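Local coordinates for ABC transporter substrate-binding protein (Rhizobium radiobacter, PDB 6TFX), which binds the opine mannopinic acid as a solute-binding protein and probably hands it to an ABC transporter for import, at residues 393-401 and 423-431; 2-10 and 486-494. All coordinates share one frame; numbering follows the deposited sequence.

Contact 1 of 2, residues 393-401 and 423-431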
loop_
_atom_site.group_PDB
_atom_site.type_symbol
_atom_site.label_atom_id
_atom_site.label_comp_id
_atom_site.label_asym_id
_atom_site.label_seq_id
_atom_site.Cartn_x
_atom_site.Cartn_y
_atom_site.Cartn_z
ATOM N N ASP A 393 -1.141 9.689 -11.472
ATOM C CA ASP A 393 -1.800 8.676 -12.309
ATOM C C ASP A 393 -2.128 7.395 -11.545
ATOM O O ASP A 393 -3.174 6.782 -11.797
ATOM C CB ASP A 393 -0.917 8.288 -13.522
ATOM C CG ASP A 393 -1.580 7.191 -14.347
ATOM O OD1 ASP A 393 -2.743 7.389 -14.778
ATOM O OD2 ASP A 393 -0.951 6.122 -14.537
ATOM N N TYR A 394 -1.250 6.979 -10.616
ATOM C CA TYR A 394 -1.495 5.711 -9.916
ATOM C C TYR A 394 -2.683 5.812 -8.980
ATOM O O TYR A 394 -3.638 5.046 -9.126
ATOM C CB TYR A 394 -0.220 5.232 -9.188
ATOM C CG TYR A 394 0.823 4.817 -10.210
ATOM C CD1 TYR A 394 0.747 3.581 -10.839
ATOM C CD2 TYR A 394 1.787 5.718 -10.656
ATOM C CE1 TYR A 394 1.646 3.217 -11.840
ATOM C CE2 TYR A 394 2.697 5.367 -11.662
ATOM C CZ TYR A 394 2.601 4.121 -12.267
ATOM O OH TYR A 394 3.454 3.733 -13.267
ATOM N N TYR A 395 -2.651 6.753 -8.040
ATOM C CA TYR A 395 -3.797 6.849 -7.115
ATOM C C TYR A 395 -5.066 7.171 -7.882
ATOM O O TYR A 395 -6.115 6.584 -7.622
ATOM C CB TYR A 395 -3.541 7.943 -6.072
ATOM C CG TYR A 395 -4.017 7.556 -4.688
ATOM C CD1 TYR A 395 -3.204 6.818 -3.833
ATOM C CD2 TYR A 395 -5.271 7.951 -4.221
ATOM C CE1 TYR A 395 -3.617 6.494 -2.537
ATOM C CE2 TYR A 395 -5.694 7.626 -2.925
ATOM C CZ TYR A 395 -4.861 6.897 -2.086
ATOM O OH TYR A 395 -5.282 6.557 -0.809
ATOM N N LEU A 396 -4.987 8.100 -8.863
ATOM C CA LEU A 396 -6.201 8.475 -9.585
ATOM C C LEU A 396 -6.797 7.308 -10.367
ATOM O O LEU A 396 -8.008 7.101 -10.348
ATOM C CB LEU A 396 -5.932 9.653 -10.539
ATOM C CG LEU A 396 -5.652 10.972 -9.852
ATOM C CD1 LEU A 396 -5.163 11.991 -10.880
ATOM C CD2 LEU A 396 -6.917 11.524 -9.110
ATOM N N THR A 397 -5.957 6.587 -11.114
ATOM C CA THR A 397 -6.494 5.496 -11.923
ATOM C C THR A 397 -7.082 4.410 -11.023
ATOM O O THR A 397 -8.171 3.905 -11.301
ATOM C CB THR A 397 -5.401 4.919 -12.844
ATOM O OG1 THR A 397 -4.978 5.952 -13.754
ATOM C CG2 THR A 397 -5.887 3.692 -13.608
ATOM N N GLN A 398 -6.343 4.016 -9.983
ATOM C CA GLN A 398 -6.792 2.874 -9.169
ATOM C C GLN A 398 -8.034 3.135 -8.328
ATOM O O GLN A 398 -8.883 2.244 -8.173
ATOM C CB GLN A 398 -5.620 2.413 -8.286
ATOM C CG GLN A 398 -4.443 1.905 -9.160
ATOM C CD GLN A 398 -3.310 1.385 -8.324
ATOM O OE1 GLN A 398 -3.509 0.859 -7.242
ATOM N NE2 GLN A 398 -2.096 1.493 -8.846
ATOM N N PHE A 399 -8.123 4.337 -7.755
ATOM C CA PHE A 399 -9.247 4.643 -6.864
ATOM C C PHE A 399 -10.414 5.352 -7.552
ATOM O O PHE A 399 -11.538 5.293 -7.008
ATOM C CB PHE A 399 -8.759 5.544 -5.731
ATOM C CG PHE A 399 -7.971 4.816 -4.685
ATOM C CD1 PHE A 399 -8.620 4.188 -3.615
ATOM C CD2 PHE A 399 -6.586 4.710 -4.785
ATOM C CE1 PHE A 399 -7.886 3.497 -2.640
ATOM C CE2 PHE A 399 -5.850 3.979 -3.833
ATOM C CZ PHE A 399 -6.503 3.407 -2.747
ATOM N N TYR A 400 -10.181 6.065 -8.671
ATOM C CA TYR A 400 -11.230 6.905 -9.219
ATOM C C TYR A 400 -11.578 6.734 -10.708
ATOM O O TYR A 400 -12.594 7.303 -11.115
ATOM C CB TYR A 400 -10.903 8.392 -8.946
ATOM C CG TYR A 400 -10.548 8.663 -7.499
ATOM C CD1 TYR A 400 -11.458 8.399 -6.470
ATOM C CD2 TYR A 400 -9.289 9.158 -7.147
ATOM C CE1 TYR A 400 -11.122 8.618 -5.135
ATOM C CE2 TYR A 400 -8.945 9.378 -5.815
ATOM C CZ TYR A 400 -9.848 9.070 -4.810
ATOM O OH TYR A 400 -9.514 9.284 -3.493
ATOM N N HIS A 401 -10.776 5.997 -11.507
ATOM C CA HIS A 401 -11.141 5.832 -12.924
ATOM C C HIS A 401 -12.234 4.763 -13.008
ATOM O O HIS A 401 -12.166 3.779 -12.267
ATOM C CB HIS A 401 -9.926 5.420 -13.747
ATOM C CG HIS A 401 -10.194 5.420 -15.219
ATOM N ND1 HIS A 401 -10.888 4.387 -15.831
ATOM C CD2 HIS A 401 -9.915 6.367 -16.146
ATOM C CE1 HIS A 401 -10.961 4.710 -17.118
ATOM N NE2 HIS A 401 -10.384 5.890 -17.354
ATOM N N LYS A 423 -11.953 11.230 -18.437
ATOM C CA LYS A 423 -11.255 11.876 -19.550
ATOM C C LYS A 423 -9.995 12.601 -19.099
ATOM O O LYS A 423 -8.983 12.539 -19.796
ATOM C CB LYS A 423 -12.194 12.853 -20.285
ATOM C CG LYS A 423 -13.446 12.165 -20.859
ATOM C CD LYS A 423 -13.155 11.089 -21.908
ATOM C CE LYS A 423 -14.318 10.139 -22.064
ATOM N NZ LYS A 423 -14.126 9.218 -23.215
ATOM N N GLN A 424 -10.037 13.267 -17.933
ATOM C CA GLN A 424 -8.857 13.988 -17.424
ATOM C C GLN A 424 -7.748 13.018 -17.022
ATOM O O GLN A 424 -6.569 13.260 -17.283
ATOM C CB GLN A 424 -9.242 14.863 -16.222
ATOM C CG GLN A 424 -10.128 16.056 -16.604
ATOM C CD GLN A 424 -11.584 15.722 -16.874
ATOM O OE1 GLN A 424 -12.080 14.650 -16.524
ATOM N NE2 GLN A 424 -12.319 16.656 -17.478
ATOM N N ILE A 425 -8.135 11.906 -16.377
ATOM C CA ILE A 425 -7.161 10.901 -15.936
ATOM C C ILE A 425 -6.472 10.295 -17.173
ATOM O O ILE A 425 -5.244 10.193 -17.212
ATOM C CB ILE A 425 -7.871 9.832 -15.063
ATOM C CG1 ILE A 425 -8.293 10.468 -13.712
ATOM C CG2 ILE A 425 -6.932 8.636 -14.828
ATOM C CD1 ILE A 425 -9.227 9.590 -12.853
ATOM N N GLU A 426 -7.269 9.891 -18.175
ATOM C CA GLU A 426 -6.706 9.290 -19.387
ATOM C C GLU A 426 -5.823 10.280 -20.135
ATOM O O GLU A 426 -4.741 9.895 -20.593
ATOM C CB GLU A 426 -7.842 8.832 -20.293
ATOM C CG GLU A 426 -8.584 7.653 -19.716
ATOM C CD GLU A 426 -9.807 7.265 -20.528
ATOM O OE1 GLU A 426 -9.766 7.406 -21.775
ATOM O OE2 GLU A 426 -10.806 6.819 -19.919
ATOM N N ALA A 427 -6.292 11.535 -20.303
ATOM C CA ALA A 427 -5.486 12.532 -21.044
ATOM C C ALA A 427 -4.196 12.851 -20.286
ATOM O O ALA A 427 -3.146 12.981 -20.912
ATOM C CB ALA A 427 -6.274 13.809 -21.284
ATOM N N ALA A 428 -4.255 12.933 -18.942
ATOM C CA ALA A 428 -3.042 13.257 -18.165
ATOM C C ALA A 428 -2.002 12.151 -18.281
ATOM O O ALA A 428 -0.798 12.413 -18.339
ATOM C CB ALA A 428 -3.405 13.457 -16.696
ATOM N N ARG A 429 -2.468 10.891 -18.284
ATOM C CA ARG A 429 -1.575 9.742 -18.277
ATOM C C ARG A 429 -0.491 9.801 -19.345
ATOM O O ARG A 429 0.665 9.499 -19.052
ATOM C CB ARG A 429 -2.376 8.436 -18.428
ATOM C CG ARG A 429 -1.546 7.250 -17.983
ATOM C CD ARG A 429 -2.319 5.957 -18.066
ATOM N NE ARG A 429 -3.456 5.944 -17.146
ATOM C CZ ARG A 429 -4.685 5.561 -17.476
ATOM N NH1 ARG A 429 -4.952 5.145 -18.713
ATOM N NH2 ARG A 429 -5.655 5.569 -16.569
ATOM N N THR A 430 -0.869 10.234 -20.557
ATOM C CA THR A 430 0.030 10.248 -21.724
ATOM C C THR A 430 0.382 11.657 -22.210
ATOM O O THR A 430 1.028 11.782 -23.247
ATOM C CB THR A 430 -0.613 9.443 -22.865
ATOM O OG1 THR A 430 -1.872 10.030 -23.184
ATOM C CG2 THR A 430 -0.819 7.978 -22.509
ATOM N N GLU A 431 -0.001 12.705 -21.447
ATOM C CA GLU A 431 0.302 14.096 -21.820
ATOM C C GLU A 431 1.809 14.341 -21.691
ATOM O O GLU A 431 2.397 14.089 -20.629
ATOM C CB GLU A 431 -0.495 15.072 -20.938
ATOM C CG GLU A 431 -0.212 16.538 -21.242
ATOM C CD GLU A 431 -0.381 16.937 -22.696
ATOM O OE1 GLU A 431 -1.463 16.669 -23.270
ATOM O OE2 GLU A 431 0.567 17.530 -23.259
HETATM O O HOH W 1 -3.457 9.912 -15.143
#
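The guanidinium of R429 and the ring of H401 both meet their partners edge-on. D393 OD1 and T397 OG1 lie at the guanidinium edge, near its plane. E426 OE2 lies at the ring edge of H401. Within helix 393-400, one face of the Y400 ring carries F399 CB, and one face of the Y395 ring carries F399 CE2. The contact is an antiparallel helix pair: the axes of 393-400 and 423-430 come within 10.2 Å at closest approach, with 148° between their N-to-C directions.

A salt bridge joins the start of 393-401 to the far part of 423-431, with R429 NE 2.9 Å from D393 OD1. The carboxylate takes this bond on its syn side, although its plane is turned 60° from the guanidinium. R429 bends at CG-CD (chi3 -64°), which brings NH2 round to T397. There NH2 donates to T397 OG1 at 2.9 Å. One arginine thus holds residues a full helical turn apart. At the other end, H401 has just left the helix. Its NE2 donates to E426 OE2 at 2.8 Å, using the anti side of the carboxylate. This is a His-carboxylate hydrogen bond. H401 ND1 accepts from the backbone N of A403, so both ring nitrogens are engaged.

I425 fills the middle. Its CD1 sits 4.0 Å from L396 CB and also touches Y400, which lies by C418 and C453 of the magnesium site. Its CG2 comes within 3.5 Å of T397 OG1. Helix 434-450 covers this apolar side through W441, which touches L396 and A428, and I448, which touches Y400. The Y400 hydroxyl bonds to V295 O. Beside the salt bridge, one water donates to D393 OD1 at 2.6 Å and to I425 O at 2.7 Å.

Contact 2 of 2, residues 2-10 and 486-494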
loop_
_atom_site.group_PDB
_atom_site.type_symbol
_atom_site.label_atom_id
_atom_site.label_comp_id
_atom_site.label_asym_id
_atom_site.label_seq_id
_atom_site.Cartn_x
_atom_site.Cartn_y
_atom_site.Cartn_z
ATOM N N ALA A 2 26.170 -9.493 18.011
ATOM C CA ALA A 2 25.360 -10.031 19.105
ATOM C C ALA A 2 24.505 -11.204 18.611
ATOM O O ALA A 2 24.976 -12.000 17.791
ATOM C CB ALA A 2 24.478 -8.926 19.669
ATOM N N LYS A 3 23.246 -11.292 19.089
ATOM C CA LYS A 3 22.277 -12.298 18.662
ATOM C C LYS A 3 21.979 -12.164 17.161
ATOM O O LYS A 3 22.341 -11.158 16.541
ATOM C CB LYS A 3 20.994 -12.211 19.498
ATOM C CG LYS A 3 20.220 -10.905 19.362
ATOM C CD LYS A 3 19.113 -10.846 20.374
ATOM C CE LYS A 3 18.037 -9.866 19.999
ATOM N NZ LYS A 3 17.017 -9.785 21.071
ATOM N N THR A 4 21.372 -13.197 16.570
ATOM C CA THR A 4 21.068 -13.187 15.135
ATOM C C THR A 4 19.575 -13.464 14.861
ATOM O O THR A 4 19.196 -13.609 13.705
ATOM C CB THR A 4 21.975 -14.179 14.372
ATOM O OG1 THR A 4 21.671 -15.502 14.834
ATOM C CG2 THR A 4 23.481 -13.861 14.511
ATOM N N GLU A 5 18.742 -13.545 15.913
ATOM C CA GLU A 5 17.309 -13.799 15.764
ATOM C C GLU A 5 16.535 -12.515 16.080
ATOM O O GLU A 5 16.701 -11.963 17.176
ATOM C CB GLU A 5 16.848 -14.947 16.680
ATOM C CG GLU A 5 17.596 -16.251 16.421
ATOM C CD GLU A 5 17.046 -17.519 17.047
ATOM O OE1 GLU A 5 16.222 -17.428 17.987
ATOM O OE2 GLU A 5 17.452 -18.613 16.598
ATOM N N LEU A 6 15.717 -12.054 15.111
ATOM C CA LEU A 6 14.904 -10.842 15.257
ATOM C C LEU A 6 13.438 -11.216 15.455
ATOM O O LEU A 6 12.886 -11.973 14.663
ATOM C CB LEU A 6 15.039 -9.934 14.020
ATOM C CG LEU A 6 14.439 -8.516 14.130
ATOM C CD1 LEU A 6 15.167 -7.555 13.226
ATOM C CD2 LEU A 6 12.966 -8.497 13.753
ATOM N N SER A 7 12.802 -10.671 16.520
ATOM C CA SER A 7 11.388 -10.911 16.781
ATOM C C SER A 7 10.667 -9.579 16.539
ATOM O O SER A 7 11.080 -8.537 17.074
ATOM C CB SER A 7 11.133 -11.397 18.204
ATOM O OG SER A 7 11.686 -12.690 18.386
ATOM N N MET A 8 9.586 -9.615 15.751
ATOM C CA MET A 8 8.805 -8.405 15.471
ATOM C C MET A 8 7.319 -8.637 15.643
ATOM O O MET A 8 6.822 -9.693 15.254
ATOM C CB MET A 8 9.127 -7.811 14.106
ATOM C CG MET A 8 9.004 -8.759 12.965
ATOM S SD MET A 8 9.713 -8.047 11.438
ATOM C CE MET A 8 8.711 -6.644 11.208
ATOM N N GLY A 9 6.638 -7.663 16.245
ATOM C CA GLY A 9 5.208 -7.749 16.511
ATOM C C GLY A 9 4.477 -6.796 15.597
ATOM O O GLY A 9 4.836 -5.619 15.536
ATOM N N VAL A 10 3.461 -7.301 14.877
ATOM C CA VAL A 10 2.737 -6.506 13.884
ATOM C C VAL A 10 1.252 -6.472 14.136
ATOM O O VAL A 10 0.717 -7.346 14.817
ATOM C CB VAL A 10 3.056 -6.953 12.432
ATOM C CG1 VAL A 10 4.576 -7.039 12.198
ATOM C CG2 VAL A 10 2.382 -8.285 12.099
ATOM N N ILE A 486 13.712 -5.351 6.244
ATOM C CA ILE A 486 14.766 -6.179 6.829
ATOM C C ILE A 486 15.504 -6.800 5.641
ATOM O O ILE A 486 14.885 -7.351 4.728
ATOM C CB ILE A 486 14.209 -7.231 7.823
ATOM C CG1 ILE A 486 13.444 -6.500 8.960
ATOM C CG2 ILE A 486 15.348 -8.090 8.385
ATOM C CD1 ILE A 486 12.599 -7.385 9.754
ATOM N N THR A 487 16.829 -6.629 5.626
ATOM C CA THR A 487 17.650 -7.103 4.519
ATOM C C THR A 487 18.806 -7.941 5.056
ATOM O O THR A 487 18.899 -8.207 6.268
ATOM C CB THR A 487 18.237 -5.917 3.703
ATOM O OG1 THR A 487 19.259 -5.299 4.472
ATOM C CG2 THR A 487 17.179 -4.879 3.260
ATOM N N GLU A 488 19.733 -8.306 4.155
ATOM C CA GLU A 488 20.948 -9.034 4.552
ATOM C C GLU A 488 21.869 -8.116 5.411
ATOM O O GLU A 488 22.818 -8.600 6.027
ATOM C CB GLU A 488 21.695 -9.568 3.302
ATOM C CG GLU A 488 22.499 -8.539 2.503
ATOM C CD GLU A 488 21.718 -7.576 1.633
ATOM O OE1 GLU A 488 20.468 -7.637 1.619
ATOM O OE2 GLU A 488 22.367 -6.762 0.942
ATOM N N GLN A 489 21.612 -6.793 5.407
ATOM C CA GLN A 489 22.439 -5.817 6.142
ATOM C C GLN A 489 21.977 -5.626 7.601
ATOM O O GLN A 489 22.726 -5.099 8.412
ATOM C CB GLN A 489 22.401 -4.440 5.444
ATOM C CG GLN A 489 22.660 -4.419 3.936
ATOM C CD GLN A 489 21.911 -3.262 3.275
ATOM O OE1 GLN A 489 22.458 -2.164 3.120
ATOM N NE2 GLN A 489 20.635 -3.462 2.879
ATOM N N THR A 490 20.713 -5.954 7.905
ATOM C CA THR A 490 20.141 -5.753 9.244
ATOM C C THR A 490 20.960 -6.518 10.292
ATOM O O THR A 490 21.310 -7.679 10.088
ATOM C CB THR A 490 18.698 -6.214 9.271
ATOM O OG1 THR A 490 18.051 -5.686 8.112
ATOM C CG2 THR A 490 17.969 -5.766 10.549
ATOM N N TYR A 491 21.248 -5.872 11.413
ATOM C CA TYR A 491 22.103 -6.507 12.412
ATOM C C TYR A 491 21.778 -6.053 13.838
ATOM O O TYR A 491 21.140 -5.021 14.022
ATOM C CB TYR A 491 23.581 -6.153 12.074
ATOM C CG TYR A 491 23.889 -4.680 12.243
ATOM C CD1 TYR A 491 23.618 -3.769 11.227
ATOM C CD2 TYR A 491 24.418 -4.187 13.435
ATOM C CE1 TYR A 491 23.833 -2.405 11.399
ATOM C CE2 TYR A 491 24.652 -2.823 13.613
ATOM C CZ TYR A 491 24.360 -1.934 12.587
ATOM O OH TYR A 491 24.569 -0.577 12.717
ATOM N N PHE A 492 22.333 -6.773 14.837
ATOM C CA PHE A 492 22.241 -6.410 16.244
ATOM C C PHE A 492 23.644 -6.001 16.729
ATOM O O PHE A 492 24.651 -6.542 16.264
ATOM C CB PHE A 492 21.731 -7.583 17.094
ATOM C CG PHE A 492 20.247 -7.776 16.976
ATOM C CD1 PHE A 492 19.365 -6.915 17.619
ATOM C CD2 PHE A 492 19.723 -8.813 16.213
ATOM C CE1 PHE A 492 17.983 -7.084 17.492
ATOM C CE2 PHE A 492 18.338 -9.002 16.119
ATOM C CZ PHE A 492 17.482 -8.132 16.756
ATOM N N LYS A 493 23.686 -5.035 17.643
ATOM C CA LYS A 493 24.912 -4.481 18.215
ATOM C C LYS A 493 25.215 -5.111 19.578
ATOM O O LYS A 493 24.296 -5.408 20.345
ATOM C CB LYS A 493 24.733 -2.967 18.431
ATOM C CG LYS A 493 24.439 -2.175 17.170
ATOM C CD LYS A 493 23.676 -0.912 17.496
ATOM C CE LYS A 493 23.158 -0.250 16.244
ATOM N NZ LYS A 493 22.353 0.950 16.558
ATOM N N ASP A 494 26.500 -5.229 19.908
ATOM C CA ASP A 494 26.954 -5.688 21.230
ATOM C C ASP A 494 27.025 -4.522 22.206
ATOM O O ASP A 494 26.497 -4.616 23.311
ATOM C CB ASP A 494 28.315 -6.401 21.146
ATOM C CG ASP A 494 28.219 -7.880 20.813
ATOM O OD1 ASP A 494 27.343 -8.563 21.387
ATOM O OD2 ASP A 494 29.037 -8.363 19.995
HETATM O O HOH W 2 23.309 -9.608 14.045
#
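The two ends of the modelled chain meet here, as F492 of strand 491-492 lays its ring against K3, just before strand 5-10, and L6 within it. No direct hydrogen bond joins the segments. K3 CE lies over one face of the F492 ring, 3.8 Å from its centroid, in a CH-pi contact. K3 NZ stands farther off-centre at 4.9 Å from that centroid, a cation-pi contact, and makes a salt bridge with D220. The extended lysine chain runs obliquely across the ring. L6 CA lies at the ring edge, 4.0 Å from F492 CE2; L6 CB is equally near that atom. A water links the backbones: it donates to K3 O and accepts from F492 N.

Farther along the strand, M8 SD and I486 CD1 meet tip to tip, 3.4 Å apart. Between I486 and strand 491-492 the chain makes a type I turn from T487 to T490. T487 OG1 accepts from Q489 N at 2.9 Å, an ST turn.

Strand 470-471 pairs antiparallel with 491-492, and its L470 touches L6, T490 and F492. Strand 5-10 runs parallel to 198-203 and 221-223, and Y34 of helix 26-35 packs on M8 and I486.

In the fold
Contacts 1 and 2 lie on opposite sides of the chain's centre. Their centres are 41 Å apart and their nearest atoms about 21 Å. Contact 2 joins the two ends of the modelled chain, and contact 1 falls within the span between them. Contact 1 is close to a metal site: the side chain of Y400 is about 6 Å from a bound magnesium ion, about 4 Å from the side chain of C418 and about 5 Å from that of C453, the two residues of that site. The bound opine lies about 12 Å from the Y400 side chain. Contact 2 lies away from the annotated sites; its M8 side chain is about 13 Å from a magnesium ion.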